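Local coordinates for putative hemin transport system, substrate-binding protein (Burkholderia cenocepacia J2315, PDB 5GIZ) that binds heme in the bacterial periplasm and probably hands it to a membrane transporter for uptake, here modelled without heme, at residues V8-G13 against L69-A74; G34-C39 against G52-L57; S58-L63 against I82-G87. All blocks are in the same frame, centred on the assembly; numbering follows the deposited sequence. Where two conformers were deposited one is given.

Interaction 1: residues V8-G13 against L69-A74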
# COMPACT_ATOMS: atom_id res chain seq x y z
N VAL A 8 -20.73 -0.46 8.25
CA VAL A 8 -19.43 -1.07 8.12
C VAL A 8 -18.31 -0.10 8.46
O VAL A 8 -18.30 1.04 8.00
CB VAL A 8 -19.28 -1.64 6.70
CG1 VAL A 8 -17.92 -2.30 6.54
CG2 VAL A 8 -20.40 -2.59 6.36
N ILE A 9 -17.32 -0.56 9.21
CA ILE A 9 -16.06 0.13 9.42
C ILE A 9 -14.94 -0.65 8.74
O ILE A 9 -14.92 -1.88 8.78
CB ILE A 9 -15.80 0.37 10.91
CG1 ILE A 9 -16.85 1.37 11.43
CG2 ILE A 9 -14.34 0.80 11.17
CD1 ILE A 9 -16.80 1.60 12.92
N VAL A 10 -14.01 0.07 8.11
CA VAL A 10 -12.94 -0.60 7.37
C VAL A 10 -11.61 -0.08 7.90
O VAL A 10 -11.42 1.12 8.05
CB VAL A 10 -13.09 -0.35 5.85
CG1 VAL A 10 -12.01 -1.11 5.08
CG2 VAL A 10 -14.48 -0.73 5.38
N ILE A 11 -10.71 -1.00 8.16
CA ILE A 11 -9.37 -0.72 8.66
C ILE A 11 -8.39 -1.18 7.62
O ILE A 11 -8.28 -2.37 7.41
CB ILE A 11 -9.07 -1.38 10.03
CG1 ILE A 11 -10.18 -1.15 11.07
CG2 ILE A 11 -7.69 -0.90 10.46
CD1 ILE A 11 -10.53 0.25 11.35
N GLY A 12 -7.64 -0.24 7.03
CA GLY A 12 -6.67 -0.53 6.03
C GLY A 12 -7.06 0.12 4.71
O GLY A 12 -8.08 -0.20 4.11
N GLY A 13 -6.23 1.04 4.26
CA GLY A 13 -6.55 1.80 3.08
C GLY A 13 -6.96 1.01 1.84
O GLY A 13 -7.90 1.36 1.13
N LEU A 69 -20.31 -4.48 11.30
CA LEU A 69 -19.21 -5.28 10.75
C LEU A 69 -17.97 -4.42 10.62
O LEU A 69 -18.08 -3.28 10.25
CB LEU A 69 -19.64 -5.78 9.38
CG LEU A 69 -18.63 -6.50 8.50
CD1 LEU A 69 -18.16 -7.79 9.15
CD2 LEU A 69 -19.21 -6.77 7.12
N VAL A 70 -16.81 -5.00 10.90
CA VAL A 70 -15.52 -4.39 10.69
C VAL A 70 -14.73 -5.30 9.73
O VAL A 70 -14.58 -6.48 9.99
CB VAL A 70 -14.72 -4.23 12.02
CG1 VAL A 70 -13.31 -3.77 11.75
CG2 VAL A 70 -15.46 -3.34 13.02
N LEU A 71 -14.24 -4.73 8.65
CA LEU A 71 -13.31 -5.37 7.77
C LEU A 71 -11.95 -4.86 8.13
O LEU A 71 -11.70 -3.66 8.05
CB LEU A 71 -13.62 -5.02 6.32
CG LEU A 71 -15.08 -5.26 5.89
CD1 LEU A 71 -15.27 -4.71 4.45
CD2 LEU A 71 -15.46 -6.69 6.04
N ALA A 72 -11.07 -5.77 8.55
CA ALA A 72 -9.80 -5.39 9.11
C ALA A 72 -8.62 -5.97 8.39
O ALA A 72 -8.57 -7.18 8.11
CB ALA A 72 -9.73 -5.80 10.58
N SER A 73 -7.67 -5.11 8.10
CA SER A 73 -6.45 -5.56 7.44
C SER A 73 -5.64 -6.34 8.46
O SER A 73 -5.85 -6.25 9.69
CB SER A 73 -5.67 -4.36 6.95
OG SER A 73 -5.21 -3.69 8.08
N ALA A 74 -4.63 -7.00 7.91
CA ALA A 74 -3.67 -7.76 8.71
C ALA A 74 -2.98 -6.88 9.75
O ALA A 74 -2.62 -7.34 10.81
CB ALA A 74 -2.64 -8.41 7.78

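Interaction 2: residues G34-C39 against G52-L57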
# COMPACT_ATOMS: atom_id res chain seq x y z
N GLY A 34 -17.03 4.49 8.98
CA GLY A 34 -15.83 4.84 9.70
C GLY A 34 -14.67 4.04 9.13
O GLY A 34 -14.87 3.04 8.38
N ALA A 35 -13.47 4.49 9.46
CA ALA A 35 -12.21 3.90 8.99
C ALA A 35 -11.06 4.31 9.89
O ALA A 35 -11.21 5.15 10.76
CB ALA A 35 -11.92 4.35 7.57
N ASP A 36 -9.90 3.74 9.62
CA ASP A 36 -8.67 4.25 10.25
C ASP A 36 -8.07 5.34 9.36
O ASP A 36 -8.51 5.58 8.21
CB ASP A 36 -7.66 3.14 10.42
CG ASP A 36 -7.04 2.74 9.13
OD1 ASP A 36 -7.81 2.19 8.30
OD2 ASP A 36 -5.82 2.99 8.96
N THR A 37 -7.04 6.00 9.88
CA THR A 37 -6.45 7.14 9.17
C THR A 37 -5.79 6.85 7.86
O THR A 37 -5.58 7.79 7.07
CB THR A 37 -5.42 7.82 10.06
OG1 THR A 37 -4.38 6.90 10.40
CG2 THR A 37 -6.09 8.35 11.34
N THR A 38 -5.45 5.59 7.59
CA THR A 38 -4.83 5.25 6.30
C THR A 38 -5.81 5.25 5.14
O THR A 38 -5.40 5.16 3.98
CB THR A 38 -4.07 3.90 6.31
OG1 THR A 38 -4.95 2.80 6.50
CG2 THR A 38 -3.01 3.87 7.34
N CYS A 39 -7.11 5.38 5.42
CA CYS A 39 -8.10 5.29 4.37
C CYS A 39 -8.40 6.65 3.81
O CYS A 39 -9.36 7.32 4.20
CB CYS A 39 -9.39 4.62 4.87
SG CYS A 39 -9.17 2.93 5.45
N GLY A 52 -8.58 6.23 14.62
CA GLY A 52 -7.22 6.00 15.00
C GLY A 52 -6.38 5.54 13.84
O GLY A 52 -6.92 5.23 12.75
N TYR A 53 -5.08 5.58 14.05
CA TYR A 53 -4.17 4.95 13.08
C TYR A 53 -4.41 3.44 13.15
O TYR A 53 -4.80 2.91 14.17
CB TYR A 53 -2.68 5.30 13.32
CG TYR A 53 -1.70 4.51 12.45
CD1 TYR A 53 -1.66 4.68 11.06
CD2 TYR A 53 -0.79 3.59 13.03
CE1 TYR A 53 -0.78 3.96 10.28
CE2 TYR A 53 0.09 2.87 12.24
CZ TYR A 53 0.10 3.07 10.87
OH TYR A 53 0.99 2.37 10.06
N GLN A 54 -4.19 2.76 12.02
CA GLN A 54 -4.55 1.34 11.90
C GLN A 54 -3.93 0.43 12.96
O GLN A 54 -4.61 -0.48 13.37
CB GLN A 54 -4.36 0.79 10.47
CG GLN A 54 -3.14 -0.00 10.18
CD GLN A 54 -2.94 -0.28 8.71
OE1 GLN A 54 -1.97 0.17 8.14
NE2 GLN A 54 -3.82 -1.03 8.10
N ARG A 55 -2.73 0.76 13.45
CA ARG A 55 -2.06 0.01 14.54
C ARG A 55 -2.33 0.55 15.94
O ARG A 55 -1.83 0.01 16.94
CB ARG A 55 -0.55 0.04 14.35
CG ARG A 55 -0.04 -0.53 13.05
CD ARG A 55 1.41 -0.99 13.21
NE ARG A 55 1.47 -2.33 13.79
CZ ARG A 55 2.12 -2.70 14.90
NH1 ARG A 55 2.84 -1.83 15.62
NH2 ARG A 55 2.06 -3.96 15.29
N ALA A 56 -3.11 1.62 16.04
CA ALA A 56 -3.40 2.26 17.32
C ALA A 56 -4.87 2.67 17.37
O ALA A 56 -5.21 3.80 17.60
CB ALA A 56 -2.48 3.47 17.54
N LEU A 57 -5.75 1.70 17.15
CA LEU A 57 -7.19 1.98 17.03
C LEU A 57 -7.78 2.36 18.37
O LEU A 57 -7.36 1.83 19.40
CB LEU A 57 -7.92 0.76 16.47
CG LEU A 57 -7.62 0.37 15.03
CD1 LEU A 57 -8.25 -0.93 14.64
CD2 LEU A 57 -8.10 1.44 14.06

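Interaction 3: residues S58-L63 against I82-G87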
# COMPACT_ATOMS: atom_id res chain seq x y z
N SER A 58 -8.76 3.27 18.36
CA SER A 58 -9.58 3.52 19.52
C SER A 58 -10.81 2.62 19.47
O SER A 58 -11.73 2.85 18.67
CB SER A 58 -10.04 4.97 19.57
OG SER A 58 -11.02 5.17 20.58
N ALA A 59 -10.83 1.60 20.33
CA ALA A 59 -11.95 0.71 20.32
C ALA A 59 -13.25 1.45 20.69
O ALA A 59 -14.29 1.22 20.07
CB ALA A 59 -11.71 -0.47 21.25
N GLU A 60 -13.17 2.34 21.68
CA GLU A 60 -14.32 3.11 22.09
C GLU A 60 -14.82 4.01 20.97
O GLU A 60 -16.02 4.12 20.75
CB GLU A 60 -13.97 4.02 23.27
CG GLU A 60 -13.37 3.30 24.44
CD GLU A 60 -11.87 3.49 24.50
OE1 GLU A 60 -11.45 4.28 25.39
OE2 GLU A 60 -11.11 2.90 23.69
N GLY A 61 -13.89 4.66 20.28
CA GLY A 61 -14.26 5.51 19.15
C GLY A 61 -14.91 4.73 18.04
O GLY A 61 -15.94 5.12 17.48
N LEU A 62 -14.29 3.61 17.73
CA LEU A 62 -14.83 2.70 16.73
C LEU A 62 -16.23 2.23 17.11
O LEU A 62 -17.18 2.33 16.31
CB LEU A 62 -13.81 1.56 16.56
CG LEU A 62 -14.06 0.60 15.41
CD1 LEU A 62 -12.79 -0.18 15.07
CD2 LEU A 62 -15.19 -0.41 15.72
N LEU A 63 -16.40 1.76 18.34
CA LEU A 63 -17.74 1.31 18.77
C LEU A 63 -18.75 2.40 18.82
O LEU A 63 -19.94 2.14 18.66
CB LEU A 63 -17.67 0.58 20.13
CG LEU A 63 -16.94 -0.76 20.05
CD1 LEU A 63 -16.58 -1.27 21.43
CD2 LEU A 63 -17.72 -1.78 19.26
N ILE A 82 -8.81 -4.71 19.17
CA ILE A 82 -9.60 -5.66 18.39
C ILE A 82 -10.42 -6.54 19.32
O ILE A 82 -11.60 -6.85 19.09
CB ILE A 82 -8.71 -6.53 17.47
CG1 ILE A 82 -8.01 -5.70 16.41
CG2 ILE A 82 -9.54 -7.61 16.80
CD1 ILE A 82 -8.95 -4.98 15.44
N ALA A 83 -9.80 -6.98 20.40
CA ALA A 83 -10.50 -7.84 21.32
C ALA A 83 -11.70 -7.12 21.96
O ALA A 83 -12.75 -7.74 22.16
CB ALA A 83 -9.53 -8.34 22.37
N GLN A 84 -11.54 -5.84 22.33
CA GLN A 84 -12.63 -5.07 22.89
C GLN A 84 -13.80 -4.95 21.89
O GLN A 84 -14.98 -5.01 22.28
CB GLN A 84 -12.17 -3.68 23.35
CG GLN A 84 -13.22 -2.91 24.13
CD GLN A 84 -12.75 -1.55 24.64
OE1 GLN A 84 -11.55 -1.27 24.71
NE2 GLN A 84 -13.71 -0.69 24.99
N VAL A 85 -13.49 -4.78 20.61
CA VAL A 85 -14.55 -4.66 19.59
C VAL A 85 -15.32 -5.97 19.39
O VAL A 85 -16.58 -5.99 19.36
CB VAL A 85 -13.96 -4.16 18.24
CG1 VAL A 85 -15.00 -4.23 17.09
CG2 VAL A 85 -13.40 -2.75 18.39
N LYS A 86 -14.59 -7.07 19.33
CA LYS A 86 -15.21 -8.37 19.23
C LYS A 86 -16.04 -8.65 20.48
O LYS A 86 -17.14 -9.17 20.39
CB LYS A 86 -14.13 -9.44 19.07
CG LYS A 86 -13.50 -9.48 17.67
CD LYS A 86 -12.47 -10.60 17.61
CE LYS A 86 -11.67 -10.59 16.33
NZ LYS A 86 -10.44 -11.42 16.44
N GLY A 87 -15.52 -8.25 21.64
CA GLY A 87 -16.22 -8.47 22.90
C GLY A 87 -17.52 -7.71 23.06
O GLY A 87 -18.35 -8.06 23.92

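Interaction 1: residues V8-G13 against L69-A74
Strand 8-11 runs parallel to strand 69-72, with the axes of the two short segments 4.7 Å apart and 15° off parallel, as the two inner strands of the four-stranded parallel sheet in the N-terminal half of this periplasmic binding protein. The sheet order is 30-35, 6-11, 69-72, 91-94, and helices 13-23, 59-64 and 79-87 come between these parallel strands along the chain, which makes this an alternating alpha/beta fold. Four backbone hydrogen bonds follow the parallel pattern, in which I9 and I11 each use both N-H and C=O toward the same neighbour. I9 N gives to L69 O, and L71 N gives to I9 O nearly along the C=O axis. I11 N to L71 O is the shortest of the four at 2.8 Å. The last, S73 N to I11 O, is more bent, with 138° at the hydrogen.

The side chains divide between the two faces of the sheet. On one, L71 has CG anti to its own carbonyl carbon (chi1 -52°) and CD1 extended beyond it, anti to CA, and together these torsions bring L71 CD1 to two valines, 4.1 Å from V8 CG1 and 4.2 Å from V10 CG2. V10 and L71 run side by side, whereas V8 crosses L71 obliquely; L15 and A16 of helix 13-23 pack on V10 from this face. On the other, I11 CG1 meets V70 CG1 at 4.1 Å, and I9 CB faces V70 CG2 more loosely.

Past I11 the chain turns through G12, the N-cap of helix 13-23, whose CA lies 4.0 Å from S73 OG. The next residue, G13, belongs to a heme site seen for this protein, so the strand ends at the binding cleft. S73 closes the contact there, its CB 3.3 Å from I11 O.

Interaction 2: residues G34-C39 against G52-L57
D36 CG and T38 OG1 both take the crowded position between backbone N and carbonyl carbon (chi1 73° and 66°), and this folds the D36 carboxylate back over its own chain as an Asx turn, within a type I beta turn from D36 to C39. D36 OD2 is gripped twice. T38 N reaches D36 OD2 from above the carboxylate plane at 3.0 Å, while T38 OG1 donates to the syn lone pair of the same D36 OD2 at 2.6 Å. The other oxygen, OD1, accepts from G12 N, so the carboxylate is held from both ends and tied to the start of helix 13-23.

Across from this turn, T37 N donates to G52 O, the one hydrogen bond between 34-39 and 52-57; at 3.0 Å it comes from above the carbonyl plane. Q54 lies alongside D36, its amide plane 20° from the carboxylate, and its CB comes within 3.0 Å of D36 OD2. L57 CD2 packs against D36 CB.

The loop after strand 30-35 thus meets, at the heme cleft, the type I turn Y53-A56 that joins the short, weakly bonded antiparallel strands 52-53 and 56-57. T37, Y53, Q54 and R55 contribute to heme sites seen for this protein, and Y53 is an axial ligand of heme iron. In this heme-free model Y53 CG stands anti to its backbone N, and the CD1/CE1 edge of the ring still touches both threonines. T38 CG2 approaches farther along, obliquely, 3.7 Å from Y53 CE1. T37 OG1, close to Y53 CA, lies in the ring plane at its edge, 3.6 Å from Y53 CD1.

Interaction 3: residues S58-L63 against I82-G87
S58 OG is held by one bond, from G61 N at 2.9 Å, the classic N-cap of helix 59-64: with OG anti to the backbone N (chi1 171°), S58 takes up an amide N-H that the first turn would otherwise leave without a helical acceptor. From this capped end the helix packs on helix 79-87, the segment axes 9.4 Å apart and 36° from parallel. Both helices lie on one side of the parallel sheet of this alpha/beta fold, and strand 69-72 lies between them in the chain, an alpha-beta-alpha succession.

No hydrogen bond crosses between the segments; apolar side chains do the work. V85 is central, its CG2 meeting both A59 CB and L62 CD2 at 4.0 Å. L62 approaches at about a right angle, and L63 CD2 closes on V85 CG1 more loosely. Beneath, V85 also rests on V92 of strand 91-94.

Nearer the surface, Q84 extends with CG anti to its backbone N (chi1 -171°) and lays its aliphatic chain and amide over A59. The amide is turned so that Q84 OE1 sits 3.6 Å from A59 CB, while Q84 NE2 faces E60 CG at 4.0 Å.

How the interactions relate
Interaction 1 is the buried core of the group, a backbone-bonded strand pair with aliphatic side chains on both faces. Interactions 2 and 3 are only partly buried. They differ in chemistry: interaction 2 sits at the cleft end of the sheet and relies on a carboxylate, hydroxyls and backbone amides, whereas interaction 3 joins two helices by apolar packing. Strands 6-11 and 30-35 are neighbours, so interactions 1 and 2 share a sheet; V10 N to G34 O links them directly, and S73 OG lies 3.0 Å from Q54 NE2. Interaction 3 packs on interaction 1 through V70 CG2, which meets L62 and V85, while L57 CD1 reaches I82 CD1 from interaction 2.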